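Local coordinates for kinesin-like protein Nod (Drosophila melanogaster, PDB 3DC4) that hydrolyses ATP and binds microtubules through this kinesin motor domain, and is required for distributive segregation of non-exchange chromosomes in meiosis, at residues A[150-158]-A[183-191]; A[42-50]-A[310-318]. All coordinates share one frame; numbering follows the deposited sequence.

Interaction 1 of 2, residues A[150-158]-A[183-191]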
loop_
_atom_site.group_PDB
_atom_site.type_symbol
_atom_site.label_atom_id
_atom_site.label_comp_id
_atom_site.label_asym_id
_atom_site.label_seq_id
_atom_site.Cartn_x
_atom_site.Cartn_y
_atom_site.Cartn_z
ATOM N N ILE A 150 -9.275 -14.165 -17.590
ATOM C CA ILE A 150 -8.940 -13.092 -16.665
ATOM C C ILE A 150 -8.363 -11.912 -17.426
ATOM O O ILE A 150 -7.616 -12.091 -18.381
ATOM C CB ILE A 150 -7.888 -13.556 -15.632
ATOM C CG1 ILE A 150 -8.379 -14.803 -14.896
ATOM C CG2 ILE A 150 -7.594 -12.429 -14.660
ATOM C CD1 ILE A 150 -9.668 -14.604 -14.129
ATOM N N GLN A 151 -8.730 -10.706 -17.015
ATOM C CA GLN A 151 -8.195 -9.507 -17.641
ATOM C C GLN A 151 -7.644 -8.620 -16.542
ATOM O O GLN A 151 -8.217 -8.547 -15.456
ATOM C CB GLN A 151 -9.275 -8.769 -18.428
ATOM C CG GLN A 151 -9.794 -9.570 -19.614
ATOM C CD GLN A 151 -10.662 -8.739 -20.525
ATOM O OE1 GLN A 151 -11.756 -8.315 -20.146
ATOM N NE2 GLN A 151 -10.175 -8.487 -21.731
ATOM N N VAL A 152 -6.540 -7.945 -16.834
ATOM C CA VAL A 152 -5.880 -7.084 -15.862
ATOM C C VAL A 152 -5.957 -5.609 -16.240
ATOM O O VAL A 152 -5.839 -5.248 -17.412
ATOM C CB VAL A 152 -4.396 -7.483 -15.716
ATOM C CG1 VAL A 152 -3.771 -6.768 -14.526
ATOM C CG2 VAL A 152 -4.284 -8.985 -15.570
ATOM N N TYR A 153 -6.163 -4.761 -15.238
ATOM C CA TYR A 153 -6.262 -3.325 -15.457
ATOM C C TYR A 153 -5.560 -2.577 -14.337
ATOM O O TYR A 153 -5.170 -3.167 -13.329
ATOM C CB TYR A 153 -7.728 -2.878 -15.491
ATOM C CG TYR A 153 -8.598 -3.617 -16.483
ATOM C CD1 TYR A 153 -9.106 -4.886 -16.191
ATOM C CD2 TYR A 153 -8.906 -3.048 -17.717
ATOM C CE1 TYR A 153 -9.902 -5.572 -17.108
ATOM C CE2 TYR A 153 -9.694 -3.723 -18.641
ATOM C CZ TYR A 153 -10.189 -4.983 -18.333
ATOM O OH TYR A 153 -10.955 -5.655 -19.261
ATOM N N ALA A 154 -5.407 -1.274 -14.523
ATOM C CA ALA A 154 -4.782 -0.433 -13.517
ATOM C C ALA A 154 -5.547 0.881 -13.434
ATOM O O ALA A 154 -5.999 1.406 -14.449
ATOM C CB ALA A 154 -3.323 -0.161 -13.882
ATOM N N SER A 155 -5.722 1.380 -12.214
ATOM C CA SER A 155 -6.363 2.662 -11.980
ATOM C C SER A 155 -5.349 3.461 -11.171
ATOM O O SER A 155 -4.517 2.880 -10.472
ATOM C CB SER A 155 -7.693 2.510 -11.223
ATOM O OG SER A 155 -7.563 1.853 -9.976
ATOM N N PHE A 156 -5.380 4.782 -11.309
ATOM C CA PHE A 156 -4.452 5.659 -10.593
ATOM C C PHE A 156 -5.260 6.810 -10.014
ATOM O O PHE A 156 -5.723 7.696 -10.735
ATOM C CB PHE A 156 -3.380 6.204 -11.549
ATOM C CG PHE A 156 -2.142 6.750 -10.863
ATOM C CD1 PHE A 156 -2.203 7.280 -9.576
ATOM C CD2 PHE A 156 -0.917 6.766 -11.531
ATOM C CE1 PHE A 156 -1.065 7.820 -8.961
ATOM C CE2 PHE A 156 0.226 7.303 -10.928
ATOM C CZ PHE A 156 0.148 7.833 -9.637
ATOM N N ILE A 157 -5.429 6.784 -8.700
ATOM C CA ILE A 157 -6.184 7.807 -8.001
ATOM C C ILE A 157 -5.275 8.598 -7.068
ATOM O O ILE A 157 -4.367 8.043 -6.439
ATOM C CB ILE A 157 -7.315 7.158 -7.176
ATOM C CG1 ILE A 157 -8.345 6.534 -8.119
ATOM C CG2 ILE A 157 -7.972 8.188 -6.267
ATOM C CD1 ILE A 157 -9.344 5.649 -7.422
ATOM N N GLU A 158 -5.520 9.900 -6.999
ATOM C CA GLU A 158 -4.760 10.785 -6.129
ATOM C C GLU A 158 -5.737 11.452 -5.170
ATOM O O GLU A 158 -6.838 11.826 -5.565
ATOM C CB GLU A 158 -4.032 11.854 -6.956
ATOM C CG GLU A 158 -3.477 13.021 -6.137
ATOM C CD GLU A 158 -2.773 14.061 -6.993
ATOM O OE1 GLU A 158 -3.269 14.365 -8.097
ATOM O OE2 GLU A 158 -1.730 14.586 -6.555
ATOM N N ARG A 183 -16.477 3.990 -9.726
ATOM C CA ARG A 183 -16.427 4.685 -11.012
ATOM C C ARG A 183 -15.153 5.498 -11.244
ATOM O O ARG A 183 -15.081 6.676 -10.885
ATOM C CB ARG A 183 -17.626 5.625 -11.170
ATOM C CG ARG A 183 -17.676 6.310 -12.536
ATOM C CD ARG A 183 -18.595 7.523 -12.542
ATOM N NE ARG A 183 -18.058 8.623 -11.743
ATOM C CZ ARG A 183 -16.929 9.269 -12.024
ATOM N NH1 ARG A 183 -16.214 8.925 -13.089
ATOM N NH2 ARG A 183 -16.509 10.252 -11.237
ATOM N N CYS A 184 -14.154 4.862 -11.844
ATOM C CA CYS A 184 -12.889 5.512 -12.166
ATOM C C CYS A 184 -12.193 4.654 -13.216
ATOM O O CYS A 184 -12.158 3.431 -13.107
ATOM C CB CYS A 184 -12.010 5.663 -10.921
ATOM S SG CYS A 184 -11.287 4.133 -10.317
ATOM N N THR A 185 -11.646 5.307 -14.231
ATOM C CA THR A 185 -10.992 4.623 -15.337
ATOM C C THR A 185 -9.924 3.581 -15.016
ATOM O O THR A 185 -8.956 3.844 -14.299
ATOM C CB THR A 185 -10.418 5.654 -16.344
ATOM O OG1 THR A 185 -9.363 5.061 -17.107
ATOM C CG2 THR A 185 -9.910 6.877 -15.628
ATOM N N CYS A 186 -10.131 2.386 -15.559
ATOM C CA CYS A 186 -9.209 1.272 -15.400
ATOM C C CYS A 186 -8.624 1.029 -16.785
ATOM O O CYS A 186 -9.353 0.668 -17.714
ATOM C CB CYS A 186 -9.959 0.022 -14.933
ATOM S SG CYS A 186 -10.684 0.150 -13.291
ATOM N N LEU A 187 -7.321 1.246 -16.943
ATOM C CA LEU A 187 -6.688 1.039 -18.244
ATOM C C LEU A 187 -6.125 -0.374 -18.335
ATOM O O LEU A 187 -5.588 -0.905 -17.366
ATOM C CB LEU A 187 -5.574 2.072 -18.474
ATOM C CG LEU A 187 -5.997 3.545 -18.467
ATOM C CD1 LEU A 187 -4.773 4.434 -18.685
ATOM C CD2 LEU A 187 -7.031 3.791 -19.562
ATOM N N PRO A 188 -6.254 -1.006 -19.510
ATOM C CA PRO A 188 -5.771 -2.368 -19.763
ATOM C C PRO A 188 -4.280 -2.577 -19.492
ATOM O O PRO A 188 -3.470 -1.682 -19.716
ATOM C CB PRO A 188 -6.107 -2.579 -21.241
ATOM C CG PRO A 188 -7.336 -1.745 -21.420
ATOM C CD PRO A 188 -6.966 -0.483 -20.693
ATOM N N LEU A 189 -3.929 -3.760 -19.001
ATOM C CA LEU A 189 -2.532 -4.095 -18.746
ATOM C C LEU A 189 -2.228 -5.444 -19.374
ATOM O O LEU A 189 -2.872 -6.448 -19.061
ATOM C CB LEU A 189 -2.237 -4.160 -17.245
ATOM C CG LEU A 189 -2.256 -2.838 -16.473
ATOM C CD1 LEU A 189 -1.737 -3.082 -15.062
ATOM C CD2 LEU A 189 -1.392 -1.805 -17.186
ATOM N N HIS A 190 -1.248 -5.462 -20.271
ATOM C CA HIS A 190 -0.848 -6.691 -20.948
ATOM C C HIS A 190 0.647 -6.935 -20.783
ATOM O O HIS A 190 1.132 -8.034 -21.043
ATOM C CB HIS A 190 -1.199 -6.605 -22.438
ATOM C CG HIS A 190 -2.670 -6.525 -22.708
ATOM N ND1 HIS A 190 -3.514 -7.604 -22.559
ATOM C CD2 HIS A 190 -3.449 -5.489 -23.095
ATOM C CE1 HIS A 190 -4.750 -7.236 -22.844
ATOM N NE2 HIS A 190 -4.739 -5.956 -23.171
ATOM N N SER A 191 1.366 -5.905 -20.344
ATOM C CA SER A 191 2.809 -6.002 -20.151
ATOM C C SER A 191 3.321 -4.840 -19.303
ATOM O O SER A 191 2.586 -3.897 -19.017
ATOM C CB SER A 191 3.521 -5.969 -21.500
ATOM O OG SER A 191 3.402 -4.681 -22.079
HETATM O O HOH W 1 -5.037 -8.226 -19.241
HETATM O O HOH W 2 -7.847 5.682 -12.492
#
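A154 and L187 form an antiparallel hydrogen-bonded pair, A154 N reaching L187 O at 2.9 Å and L187 N returning to A154 O at 2.8 Å, with Y153 and P188 as the adjoining non-hydrogen-bonded pair. One step further L189 N binds V152 O at 2.9 Å, its donor well above the carbonyl plane. Beyond these bonds water takes over at both ends: one molecule links V152 N to L189 O, another F156 N to T185 O.

The side chains divide between two faces. On the face of A154, L189 brings CD1 to within 3.5 Å of A154 CB, while its CB meets V152 CG1, the two side chains crossing at about a right angle. L132 and F136 of helix 127-141 touch both V152 and L189, and L187 packs on helix 192-204. On the other face, Y153 CB lies 3.7 Å from C186 CB. With CG anti to its carbonyl carbon (chi1 -54°), the Y153 ring turns its edge to L187 C, and CE2 comes 4.1 Å from P188 CG. C184 SG rests against both S155 CB and I157 CD1, 3.8 Å from the latter. S155 OG turns instead to H227 on strand 220-229, across the sheet.

The short strand 187-188 thus adds an edge to the mixed sheet of the kinesin motor domain. Backbone bonds set its register, L189 anchors the buried face beside helix 127-141, and C184, C186 and P188 secure the other; the bridging waters imply that the pairing gives way to solvent-mediated links where the strands part.

Interaction 2 of 2, residues A[42-50]-A[310-318]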
loop_
_atom_site.group_PDB
_atom_site.type_symbol
_atom_site.label_atom_id
_atom_site.label_comp_id
_atom_site.label_asym_id
_atom_site.label_seq_id
_atom_site.Cartn_x
_atom_site.Cartn_y
_atom_site.Cartn_z
ATOM N N PRO A 42 25.366 7.623 13.074
ATOM C CA PRO A 42 24.798 6.601 13.960
ATOM C C PRO A 42 23.280 6.482 13.814
ATOM O O PRO A 42 22.536 7.382 14.208
ATOM C CB PRO A 42 25.218 7.082 15.346
ATOM C CG PRO A 42 25.194 8.570 15.196
ATOM C CD PRO A 42 25.851 8.781 13.848
ATOM N N SER A 43 22.828 5.367 13.248
ATOM C CA SER A 43 21.400 5.144 13.047
ATOM C C SER A 43 20.654 5.054 14.369
ATOM O O SER A 43 21.108 4.400 15.307
ATOM C CB SER A 43 21.164 3.859 12.253
ATOM O OG SER A 43 19.776 3.611 12.113
ATOM N N VAL A 44 19.503 5.713 14.437
ATOM C CA VAL A 44 18.692 5.686 15.643
ATOM C C VAL A 44 17.949 4.361 15.701
ATOM O O VAL A 44 17.369 4.003 16.726
ATOM C CB VAL A 44 17.653 6.824 15.650
ATOM C CG1 VAL A 44 18.352 8.165 15.540
ATOM C CG2 VAL A 44 16.668 6.636 14.506
ATOM N N VAL A 45 17.958 3.643 14.584
ATOM C CA VAL A 45 17.280 2.359 14.503
ATOM C C VAL A 45 18.236 1.241 14.891
ATOM O O VAL A 45 19.305 1.082 14.304
ATOM C CB VAL A 45 16.755 2.091 13.079
ATOM C CG1 VAL A 45 15.989 0.768 13.049
ATOM C CG2 VAL A 45 15.854 3.235 12.627
ATOM N N GLN A 46 17.851 0.469 15.893
ATOM C CA GLN A 46 18.695 -0.615 16.338
ATOM C C GLN A 46 18.013 -1.954 16.156
ATOM O O GLN A 46 16.871 -2.141 16.573
ATOM C CB GLN A 46 19.045 -0.431 17.812
ATOM C CG GLN A 46 20.079 -1.401 18.322
ATOM C CD GLN A 46 20.013 -1.567 19.823
ATOM O OE1 GLN A 46 20.018 -0.583 20.569
ATOM N NE2 GLN A 46 19.952 -2.821 20.280
ATOM N N PHE A 47 18.714 -2.877 15.511
ATOM C CA PHE A 47 18.196 -4.219 15.323
ATOM C C PHE A 47 18.984 -5.070 16.317
ATOM O O PHE A 47 20.159 -5.336 16.114
ATOM C CB PHE A 47 18.427 -4.693 13.886
ATOM C CG PHE A 47 17.640 -3.919 12.864
ATOM C CD1 PHE A 47 18.109 -2.702 12.375
ATOM C CD2 PHE A 47 16.410 -4.389 12.415
ATOM C CE1 PHE A 47 17.363 -1.966 11.455
ATOM C CE2 PHE A 47 15.657 -3.658 11.494
ATOM C CZ PHE A 47 16.137 -2.445 11.014
ATOM N N PRO A 48 18.343 -5.486 17.419
ATOM C CA PRO A 48 18.971 -6.302 18.464
ATOM C C PRO A 48 19.753 -7.498 17.925
ATOM O O PRO A 48 19.291 -8.194 17.022
ATOM C CB PRO A 48 17.786 -6.734 19.323
ATOM C CG PRO A 48 16.832 -5.594 19.178
ATOM C CD PRO A 48 16.913 -5.291 17.703
ATOM N N PRO A 49 20.954 -7.746 18.477
ATOM C CA PRO A 49 21.800 -8.868 18.049
ATOM C C PRO A 49 21.040 -10.188 18.123
ATOM O O PRO A 49 21.234 -11.080 17.298
ATOM C CB PRO A 49 22.965 -8.819 19.036
ATOM C CG PRO A 49 23.069 -7.369 19.362
ATOM C CD PRO A 49 21.619 -6.970 19.539
ATOM N N TRP A 50 20.182 -10.309 19.131
ATOM C CA TRP A 50 19.366 -11.503 19.310
ATOM C C TRP A 50 17.912 -11.077 19.196
ATOM O O TRP A 50 17.397 -10.349 20.040
ATOM C CB TRP A 50 19.628 -12.138 20.682
ATOM C CG TRP A 50 18.793 -13.357 20.963
ATOM C CD1 TRP A 50 17.486 -13.384 21.368
ATOM C CD2 TRP A 50 19.193 -14.725 20.809
ATOM N NE1 TRP A 50 17.047 -14.683 21.464
ATOM C CE2 TRP A 50 18.073 -15.528 21.121
ATOM C CE3 TRP A 50 20.387 -15.355 20.421
ATOM C CZ2 TRP A 50 18.111 -16.925 21.072
ATOM C CZ3 TRP A 50 20.423 -16.750 20.371
ATOM C CH2 TRP A 50 19.288 -17.516 20.690
ATOM N N ALA A 310 5.760 0.660 7.088
ATOM C CA ALA A 310 6.220 1.879 7.754
ATOM C C ALA A 310 7.636 2.136 7.297
ATOM O O ALA A 310 8.511 1.301 7.482
ATOM C CB ALA A 310 6.212 1.689 9.268
ATOM N N CYS A 311 7.859 3.282 6.683
ATOM C CA CYS A 311 9.190 3.632 6.231
ATOM C C CYS A 311 9.709 4.651 7.231
ATOM O O CYS A 311 9.012 5.618 7.537
ATOM C CB CYS A 311 9.129 4.250 4.832
ATOM S SG CYS A 311 8.605 3.041 3.514
ATOM N N ILE A 312 10.926 4.436 7.726
ATOM C CA ILE A 312 11.521 5.324 8.723
ATOM C C ILE A 312 12.943 5.752 8.415
ATOM O O ILE A 312 13.721 5.019 7.807
ATOM C CB ILE A 312 11.547 4.655 10.107
ATOM C CG1 ILE A 312 12.373 3.364 10.048
ATOM C CG2 ILE A 312 10.122 4.362 10.568
ATOM C CD1 ILE A 312 12.522 2.649 11.386
ATOM N N SER A 313 13.263 6.957 8.864
ATOM C CA SER A 313 14.582 7.525 8.691
ATOM C C SER A 313 15.496 7.007 9.801
ATOM O O SER A 313 15.061 6.804 10.933
ATOM C CB SER A 313 14.495 9.046 8.780
ATOM O OG SER A 313 15.783 9.615 8.734
ATOM N N PRO A 314 16.765 6.739 9.474
ATOM C CA PRO A 314 17.721 6.251 10.471
ATOM C C PRO A 314 18.437 7.434 11.119
ATOM O O PRO A 314 19.290 7.261 11.990
ATOM C CB PRO A 314 18.674 5.414 9.635
ATOM C CG PRO A 314 18.747 6.216 8.370
ATOM C CD PRO A 314 17.290 6.530 8.112
ATOM N N HIS A 315 18.080 8.634 10.674
ATOM C CA HIS A 315 18.700 9.871 11.155
ATOM C C HIS A 315 18.151 10.392 12.475
ATOM O O HIS A 315 16.939 10.448 12.684
ATOM C CB HIS A 315 18.557 10.969 10.099
ATOM C CG HIS A 315 18.938 10.538 8.718
ATOM N ND1 HIS A 315 20.164 9.977 8.420
ATOM C CD2 HIS A 315 18.257 10.592 7.551
ATOM C CE1 HIS A 315 20.217 9.706 7.129
ATOM N NE2 HIS A 315 19.072 10.069 6.578
ATOM N N GLN A 316 19.060 10.807 13.351
ATOM C CA GLN A 316 18.702 11.331 14.663
ATOM C C GLN A 316 17.749 12.522 14.570
ATOM O O GLN A 316 16.830 12.652 15.379
ATOM C CB GLN A 316 19.979 11.735 15.418
ATOM C CG GLN A 316 19.751 12.228 16.839
ATOM C CD GLN A 316 19.163 11.160 17.744
ATOM O OE1 GLN A 316 19.654 10.031 17.795
ATOM N NE2 GLN A 316 18.108 11.516 18.472
ATOM N N CYS A 317 17.959 13.381 13.573
ATOM C CA CYS A 317 17.127 14.569 13.388
ATOM C C CYS A 317 15.666 14.240 13.088
ATOM O O CYS A 317 14.786 15.087 13.249
ATOM C CB CYS A 317 17.690 15.454 12.259
ATOM S SG CYS A 317 17.708 14.676 10.602
ATOM N N ASP A 318 15.408 13.011 12.658
ATOM C CA ASP A 318 14.045 12.600 12.343
ATOM C C ASP A 318 13.461 11.686 13.410
ATOM O O ASP A 318 12.421 11.071 13.182
ATOM C CB ASP A 318 14.013 11.864 11.002
ATOM C CG ASP A 318 14.583 12.688 9.871
ATOM O OD1 ASP A 318 14.193 13.868 9.749
ATOM O OD2 ASP A 318 15.407 12.154 9.101
HETATM O O HOH W 3 21.757 8.611 16.600
#
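A single backbone bond joins the two segments directly: V44 N donates to P314 O at 2.9 Å, the N-H...O angle 159°, and the same carbonyl oxygen also receives a CA-H...O contact from S43. Water forms a second polar link, donating to both P42 O and Q316 OE1.

Serines on both segments brace this junction with ST turns. S43 OG, anti to its own backbone N (chi1 177°), accepts from V45 N, bonds to E30 on strand 23-30 and lies against P314 CB at 3.3 Å. Replacing S43 by alanine would probably leave V45 N without this acceptor and deprive E30 of one partner. S313 OG accepts from H315 N and donates to D318 OD2 at 2.6 Å, on the anti side of the carboxylate; this folds the chain just before helix 319-335.

V44 straddles the bend beyond P314: CG2 faces the P314 carbonyl, and CG1 lies against Q316, 3.2 Å from OE1 and nearly as close to CA, where the glutamine chain bends back at chi2. Deeper in, V45 CG2 meets I312 CD1 at 3.6 Å.

The contact joins the chain leading into the weakly bonded strand 45-46, at the edge of the small antiparallel sheet, to the loop that follows strand 305-312. L56 of strand 55-58 touches both V45 and I312, and helix 319-335 packs T322, T325 and L326 on I312.

In the fold
Both interactions reach the same mixed sheet of the motor domain, but on opposite sides of the chain's centre, their own centres about 37 Å apart. Each is partly buried. Interaction 1 adds a short strand to that sheet through paired backbone bonds and lies away from the nucleotide. Interaction 2 instead joins a strand end to the separate three-stranded sheet, relying on one direct backbone bond, a bridging water and a valine-isoleucine contact, with ST turns shaping each segment. It also lies nearer the nucleotide: the P314 side chain is about 9 Å from the bound ADP, and S313 touches Q103 of the ADP pocket. Interaction 1 buries more, 493 against 297 Å².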